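Local coordinates for DsbA family protein (Salmonella typhimurium, PDB 7JVE) that acts as a trimeric thioredoxin-like enzyme of the DsbA family, with both thiol oxidase and disulfide isomerase activities, at residues I117-P129 with N204-P217. Sequence-based numbering, arbitrary orientation.
Sequences IFKEFPIFSSRWP and NQALAQHMDFSGTP. With EDO (1,2-ethanediol), chain H; EDO (1,2-ethanediol), chain M.
The ring of Phe-121 is turned edge-on to the 204-217 segment. Its CG lies between the backbone N and the carbonyl carbon (chi1 81°), directing the ring between helix 204-210 and the following loop. Gln-205 OE1, 3.6 Å from Phe-121 CD2, and the backbone N atoms of Gly-215 and Pro-217 sit near the ring plane. Ala-208 CB adds an apolar contact at 4.1 Å from Phe-121 CD2.

The chain of Gln-205 bends at chi2, and its amide plane and the Phe-121 ring plane are 18° apart. Gln-205 NE2 donates to Gln-209 OE1 (2.7 Å) and to Ser-214 OG, which fixes the amide flip. One water donates to Gln-205 OE1 and to Pro-122 O and accepts from Gly-215 N, tying both segments together.

Where strand 117-120 ends, Asn-204 ND2 donates to Glu-120 O at 2.7 Å, with an N-H...O angle of 161°. The acceptor lies in the amide plane. Asn-204 OD1 takes a bond from a second water, which accepts from Lys-119 NZ. Lys-119 CE meets Leu-207 CD2 at 3.8 Å, the side chains crossing at about a right angle. Lys-119 NZ also bonds Ser-74 OG and Glu-68 O.

Ile-123 CG2 rests 3.5 Å from Gly-215 O. Ile-123 CD1 reaches Pro-217 CG at 4.0 Å.

Pro-217 touches Cys-94 and Cys-97, the disulfide of a thioredoxin-type CxxC. It stands where relatives carry a cis-proline, but its peptide bond is modelled trans. Gln-205 OE1 probably gains weakly from the electropositive C-H edge of Phe-121; the Asn-204 bond and the Gly-215 water satisfy polar atoms and hold the loop beside the CxxC.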
loop_
_atom_site.group_PDB
_atom_site.type_symbol
_atom_site.label_atom_id
_atom_site.label_comp_id
_atom_site.label_asym_id
_atom_site.label_seq_id
_atom_site.Cartn_x
_atom_site.Cartn_y
_atom_site.Cartn_z
ATOM N N ILE A 117 -4.289 -31.692 -1.916
ATOM C CA ILE A 117 -5.659 -31.685 -1.435
ATOM C C ILE A 117 -6.245 -30.306 -1.697
ATOM O O ILE A 117 -5.598 -29.288 -1.435
ATOM C CB ILE A 117 -5.707 -32.046 0.064
ATOM C CG1 ILE A 117 -4.959 -33.369 0.305
ATOM C CG2 ILE A 117 -7.138 -32.106 0.553
ATOM C CD1 ILE A 117 -5.023 -33.886 1.741
ATOM N N PHE A 118 -7.469 -30.273 -2.206
ATOM C CA PHE A 118 -8.116 -29.044 -2.659
ATOM C C PHE A 118 -9.228 -28.650 -1.692
ATOM O O PHE A 118 -10.212 -29.384 -1.533
ATOM C CB PHE A 118 -8.671 -29.238 -4.074
ATOM C CG PHE A 118 -7.592 -29.412 -5.128
ATOM C CD1 PHE A 118 -6.980 -30.641 -5.315
ATOM C CD2 PHE A 118 -7.181 -28.332 -5.916
ATOM C CE1 PHE A 118 -5.974 -30.807 -6.285
ATOM C CE2 PHE A 118 -6.185 -28.481 -6.886
ATOM C CZ PHE A 118 -5.573 -29.720 -7.065
ATOM N N LYS A 119 -9.085 -27.500 -1.054
ATOM C CA LYS A 119 -10.099 -27.008 -0.113
ATOM C C LYS A 119 -10.744 -25.750 -0.698
ATOM O O LYS A 119 -10.267 -24.640 -0.480
ATOM C CB LYS A 119 -9.480 -26.709 1.267
ATOM C CG LYS A 119 -8.747 -27.870 1.873
ATOM C CD LYS A 119 -9.735 -28.954 2.304
ATOM C CE LYS A 119 -9.141 -29.844 3.371
ATOM N NZ LYS A 119 -10.116 -30.847 3.869
ATOM N N GLU A 120 -11.844 -25.933 -1.427
ATOM C CA GLU A 120 -12.587 -24.811 -1.990
ATOM C C GLU A 120 -13.362 -24.093 -0.891
ATOM O O GLU A 120 -14.046 -24.744 -0.092
ATOM C CB GLU A 120 -13.556 -25.311 -3.058
ATOM C CG GLU A 120 -12.882 -25.855 -4.286
ATOM C CD GLU A 120 -13.835 -26.589 -5.212
ATOM O OE1 GLU A 120 -14.904 -26.040 -5.510
ATOM O OE2 GLU A 120 -13.497 -27.704 -5.671
ATOM N N PHE A 121 -13.267 -22.759 -0.857
ATOM C CA PHE A 121 -13.985 -21.959 0.126
ATOM C C PHE A 121 -14.230 -20.563 -0.437
ATOM O O PHE A 121 -13.587 -20.156 -1.413
ATOM C CB PHE A 121 -13.222 -21.901 1.468
ATOM C CG PHE A 121 -12.084 -20.882 1.509
ATOM C CD1 PHE A 121 -10.997 -20.995 0.659
ATOM C CD2 PHE A 121 -12.087 -19.846 2.438
ATOM C CE1 PHE A 121 -9.929 -20.067 0.703
ATOM C CE2 PHE A 121 -11.031 -18.919 2.493
ATOM C CZ PHE A 121 -9.949 -19.029 1.613
ATOM N N PRO A 122 -15.167 -19.795 0.158
ATOM C CA PRO A 122 -15.485 -18.454 -0.354
ATOM C C PRO A 122 -14.874 -17.340 0.483
ATOM O O PRO A 122 -15.128 -17.284 1.692
ATOM C CB PRO A 122 -17.010 -18.412 -0.252
ATOM C CG PRO A 122 -17.334 -19.402 0.878
ATOM C CD PRO A 122 -16.092 -20.180 1.231
ATOM N N ILE A 123 -14.113 -16.434 -0.140
ATOM C CA ILE A 123 -13.467 -15.361 0.615
ATOM C C ILE A 123 -14.507 -14.409 1.194
ATOM O O ILE A 123 -14.367 -13.934 2.324
ATOM C CB ILE A 123 -12.458 -14.614 -0.272
ATOM C CG1 ILE A 123 -11.276 -15.512 -0.599
ATOM C CG2 ILE A 123 -11.993 -13.309 0.396
ATOM C CD1 ILE A 123 -10.277 -14.839 -1.497
ATOM N N PHE A 124 -15.562 -14.119 0.444
ATOM C CA PHE A 124 -16.599 -13.204 0.899
ATOM C C PHE A 124 -17.967 -13.883 0.883
ATOM O O PHE A 124 -18.220 -14.843 0.141
ATOM C CB PHE A 124 -16.665 -11.927 0.040
ATOM C CG PHE A 124 -15.425 -11.078 0.098
ATOM C CD1 PHE A 124 -15.090 -10.376 1.257
ATOM C CD2 PHE A 124 -14.606 -10.959 -1.015
ATOM C CE1 PHE A 124 -13.961 -9.584 1.304
ATOM C CE2 PHE A 124 -13.476 -10.167 -0.976
ATOM C CZ PHE A 124 -13.152 -9.478 0.185
ATOM N N SER A 125 -18.852 -13.338 1.715
ATOM C CA SER A 125 -20.220 -13.834 1.817
ATOM C C SER A 125 -20.923 -13.885 0.457
ATOM O O SER A 125 -21.603 -14.868 0.136
ATOM C CB SER A 125 -20.989 -12.945 2.800
ATOM O OG SER A 125 -22.378 -13.082 2.595
ATOM N N SER A 126 -20.767 -12.837 -0.365
ATOM C CA SER A 126 -21.436 -12.810 -1.664
ATOM C C SER A 126 -20.919 -13.890 -2.608
ATOM O O SER A 126 -21.554 -14.156 -3.641
ATOM C CB SER A 126 -21.276 -11.437 -2.336
ATOM O OG SER A 126 -19.904 -11.151 -2.540
ATOM N N ARG A 127 -19.789 -14.522 -2.293
ATOM C CA ARG A 127 -19.314 -15.568 -3.185
ATOM C C ARG A 127 -19.935 -16.932 -2.911
ATOM O O ARG A 127 -19.768 -17.839 -3.732
ATOM C CB ARG A 127 -17.790 -15.652 -3.131
ATOM C CG ARG A 127 -17.172 -14.331 -3.558
ATOM C CD ARG A 127 -15.715 -14.442 -3.816
ATOM N NE ARG A 127 -15.181 -13.148 -4.207
ATOM C CZ ARG A 127 -13.891 -12.894 -4.293
ATOM N NH1 ARG A 127 -13.018 -13.856 -4.023
ATOM N NH2 ARG A 127 -13.481 -11.686 -4.632
ATOM N N TRP A 128 -20.674 -17.099 -1.819
ATOM C CA TRP A 128 -21.186 -18.425 -1.475
ATOM C C TRP A 128 -21.965 -19.084 -2.604
ATOM O O TRP A 128 -21.703 -20.260 -2.889
ATOM C CB TRP A 128 -22.029 -18.329 -0.201
ATOM C CG TRP A 128 -21.183 -18.212 0.996
ATOM C CD1 TRP A 128 -20.147 -17.343 1.186
ATOM C CD2 TRP A 128 -21.282 -18.986 2.184
ATOM N NE1 TRP A 128 -19.605 -17.525 2.425
ATOM C CE2 TRP A 128 -20.275 -18.537 3.057
ATOM C CE3 TRP A 128 -22.130 -20.017 2.601
ATOM C CZ2 TRP A 128 -20.083 -19.082 4.330
ATOM C CZ3 TRP A 128 -21.947 -20.555 3.877
ATOM C CH2 TRP A 128 -20.927 -20.085 4.721
ATOM N N PRO A 129 -22.891 -18.411 -3.298
ATOM C CA PRO A 129 -23.600 -19.112 -4.392
ATOM C C PRO A 129 -22.671 -19.622 -5.495
ATOM O O PRO A 129 -22.796 -20.782 -5.918
ATOM C CB PRO A 129 -24.604 -18.055 -4.892
ATOM C CG PRO A 129 -24.757 -17.068 -3.745
ATOM C CD PRO A 129 -23.395 -17.037 -3.089
ATOM N N ASN A 204 -15.409 -26.794 4.595
ATOM C CA ASN A 204 -14.156 -26.103 4.306
ATOM C C ASN A 204 -14.096 -24.737 4.986
ATOM O O ASN A 204 -13.035 -24.324 5.455
ATOM C CB ASN A 204 -13.975 -25.962 2.797
ATOM C CG ASN A 204 -13.632 -27.268 2.132
ATOM O OD1 ASN A 204 -13.364 -28.264 2.803
ATOM N ND2 ASN A 204 -13.628 -27.279 0.806
ATOM N N GLN A 205 -15.219 -24.013 5.032
ATOM C CA GLN A 205 -15.227 -22.703 5.678
ATOM C C GLN A 205 -15.089 -22.832 7.193
ATOM O O GLN A 205 -14.395 -22.026 7.831
ATOM C CB GLN A 205 -16.505 -21.949 5.329
ATOM C CG GLN A 205 -16.648 -20.620 6.046
ATOM C CD GLN A 205 -15.555 -19.645 5.656
ATOM O OE1 GLN A 205 -14.971 -19.752 4.576
ATOM N NE2 GLN A 205 -15.267 -18.688 6.537
ATOM N N ALA A 206 -15.733 -23.845 7.783
ATOM C CA ALA A 206 -15.523 -24.122 9.201
ATOM C C ALA A 206 -14.061 -24.457 9.478
ATOM O O ALA A 206 -13.484 -23.970 10.456
ATOM C CB ALA A 206 -16.438 -25.257 9.668
ATOM N N LEU A 207 -13.446 -25.282 8.620
ATOM C CA LEU A 207 -12.028 -25.589 8.764
ATOM C C LEU A 207 -11.155 -24.355 8.535
ATOM O O LEU A 207 -10.172 -24.147 9.252
ATOM C CB LEU A 207 -11.628 -26.702 7.793
ATOM C CG LEU A 207 -10.143 -27.095 7.778
ATOM C CD1 LEU A 207 -9.652 -27.546 9.177
ATOM C CD2 LEU A 207 -9.796 -28.139 6.709
ATOM N N ALA A 208 -11.477 -23.530 7.533
ATOM C CA ALA A 208 -10.693 -22.304 7.347
ATOM C C ALA A 208 -10.763 -21.410 8.582
ATOM O O ALA A 208 -9.757 -20.812 8.981
ATOM C CB ALA A 208 -11.155 -21.536 6.111
ATOM N N GLN A 209 -11.936 -21.312 9.203
ATOM C CA GLN A 209 -12.059 -20.470 10.386
ATOM C C GLN A 209 -11.271 -21.049 11.554
ATOM O O GLN A 209 -10.604 -20.306 12.289
ATOM C CB GLN A 209 -13.532 -20.294 10.752
ATOM C CG GLN A 209 -14.229 -19.329 9.803
ATOM C CD GLN A 209 -15.755 -19.340 9.890
ATOM O OE1 GLN A 209 -16.423 -18.783 9.026
ATOM N NE2 GLN A 209 -16.304 -19.979 10.922
ATOM N N HIS A 210 -11.348 -22.370 11.743
ATOM C CA HIS A 210 -10.527 -23.033 12.752
ATOM C C HIS A 210 -9.041 -22.890 12.460
ATOM O O HIS A 210 -8.237 -22.843 13.395
ATOM C CB HIS A 210 -10.882 -24.518 12.853
ATOM C CG HIS A 210 -12.183 -24.778 13.541
ATOM N ND1 HIS A 210 -13.002 -25.839 13.212
ATOM C CD2 HIS A 210 -12.818 -24.103 14.532
ATOM C CE1 HIS A 210 -14.076 -25.816 13.984
ATOM N NE2 HIS A 210 -13.989 -24.774 14.792
ATOM N N MET A 211 -8.651 -22.847 11.180
ATOM C CA MET A 211 -7.244 -22.669 10.847
ATOM C C MET A 211 -6.828 -21.208 10.880
ATOM O O MET A 211 -5.657 -20.911 10.645
ATOM C CB MET A 211 -6.948 -23.266 9.472
ATOM C CG MET A 211 -6.893 -24.794 9.477
ATOM S SD MET A 211 -5.559 -25.441 10.508
ATOM C CE MET A 211 -4.170 -24.601 9.768
ATOM N N ASP A 212 -7.758 -20.293 11.164
ATOM C CA ASP A 212 -7.512 -18.860 11.048
ATOM C C ASP A 212 -7.061 -18.490 9.630
ATOM O O ASP A 212 -6.141 -17.695 9.440
ATOM C CB ASP A 212 -6.497 -18.395 12.106
ATOM C CG ASP A 212 -6.568 -16.895 12.370
ATOM O OD1 ASP A 212 -7.530 -16.243 11.913
ATOM O OD2 ASP A 212 -5.654 -16.350 13.013
ATOM N N PHE A 213 -7.729 -19.070 8.628
ATOM C CA PHE A 213 -7.579 -18.728 7.214
ATOM C C PHE A 213 -8.811 -18.038 6.642
ATOM O O PHE A 213 -8.965 -17.990 5.415
ATOM C CB PHE A 213 -7.337 -19.987 6.362
ATOM C CG PHE A 213 -6.042 -20.713 6.646
ATOM C CD1 PHE A 213 -4.948 -20.050 7.166
ATOM C CD2 PHE A 213 -5.927 -22.068 6.347
ATOM C CE1 PHE A 213 -3.764 -20.718 7.388
ATOM C CE2 PHE A 213 -4.752 -22.740 6.589
ATOM C CZ PHE A 213 -3.674 -22.071 7.118
ATOM N N SER A 214 -9.733 -17.571 7.473
ATOM C CA SER A 214 -10.979 -17.028 6.930
ATOM C C SER A 214 -10.690 -15.849 6.007
ATOM O O SER A 214 -10.042 -14.873 6.403
ATOM C CB SER A 214 -11.915 -16.604 8.055
ATOM O OG SER A 214 -13.232 -16.465 7.561
ATOM N N GLY A 215 -11.162 -15.942 4.764
ATOM C CA GLY A 215 -10.913 -14.871 3.829
ATOM C C GLY A 215 -9.512 -14.819 3.263
ATOM O O GLY A 215 -9.223 -13.902 2.500
ATOM N N THR A 216 -8.639 -15.764 3.598
ATOM C CA THR A 216 -7.226 -15.696 3.219
ATOM C C THR A 216 -6.755 -17.029 2.646
ATOM O O THR A 216 -6.545 -17.996 3.411
ATOM C CB THR A 216 -6.353 -15.265 4.405
ATOM O OG1 THR A 216 -6.362 -16.271 5.416
ATOM C CG2 THR A 216 -6.824 -13.905 5.029
ATOM N N PRO A 217 -6.545 -17.129 1.336
ATOM C CA PRO A 217 -5.995 -18.367 0.761
ATOM C C PRO A 217 -4.635 -18.717 1.358
ATOM O O PRO A 217 -3.858 -17.839 1.748
ATOM C CB PRO A 217 -5.883 -18.043 -0.734
ATOM C CG PRO A 217 -6.911 -16.951 -0.951
ATOM C CD PRO A 217 -6.791 -16.104 0.309
HETATM C C1 EDO H . -23.212 -16.204 4.308
HETATM O O1 EDO H . -21.938 -15.572 4.348
HETATM C C2 EDO H . -23.719 -16.149 2.869
HETATM O O2 EDO H . -24.969 -16.859 2.775
HETATM C C1 EDO M . -2.987 -18.230 13.992
HETATM O O1 EDO M . -4.103 -17.579 14.606
HETATM C C2 EDO M . -1.858 -17.214 13.851
HETATM O O2 EDO M . -1.773 -16.391 15.041
HETATM O O HOH W 1 -12.149 -29.701 4.963
HETATM O O HOH W 2 -13.464 -17.181 3.957
#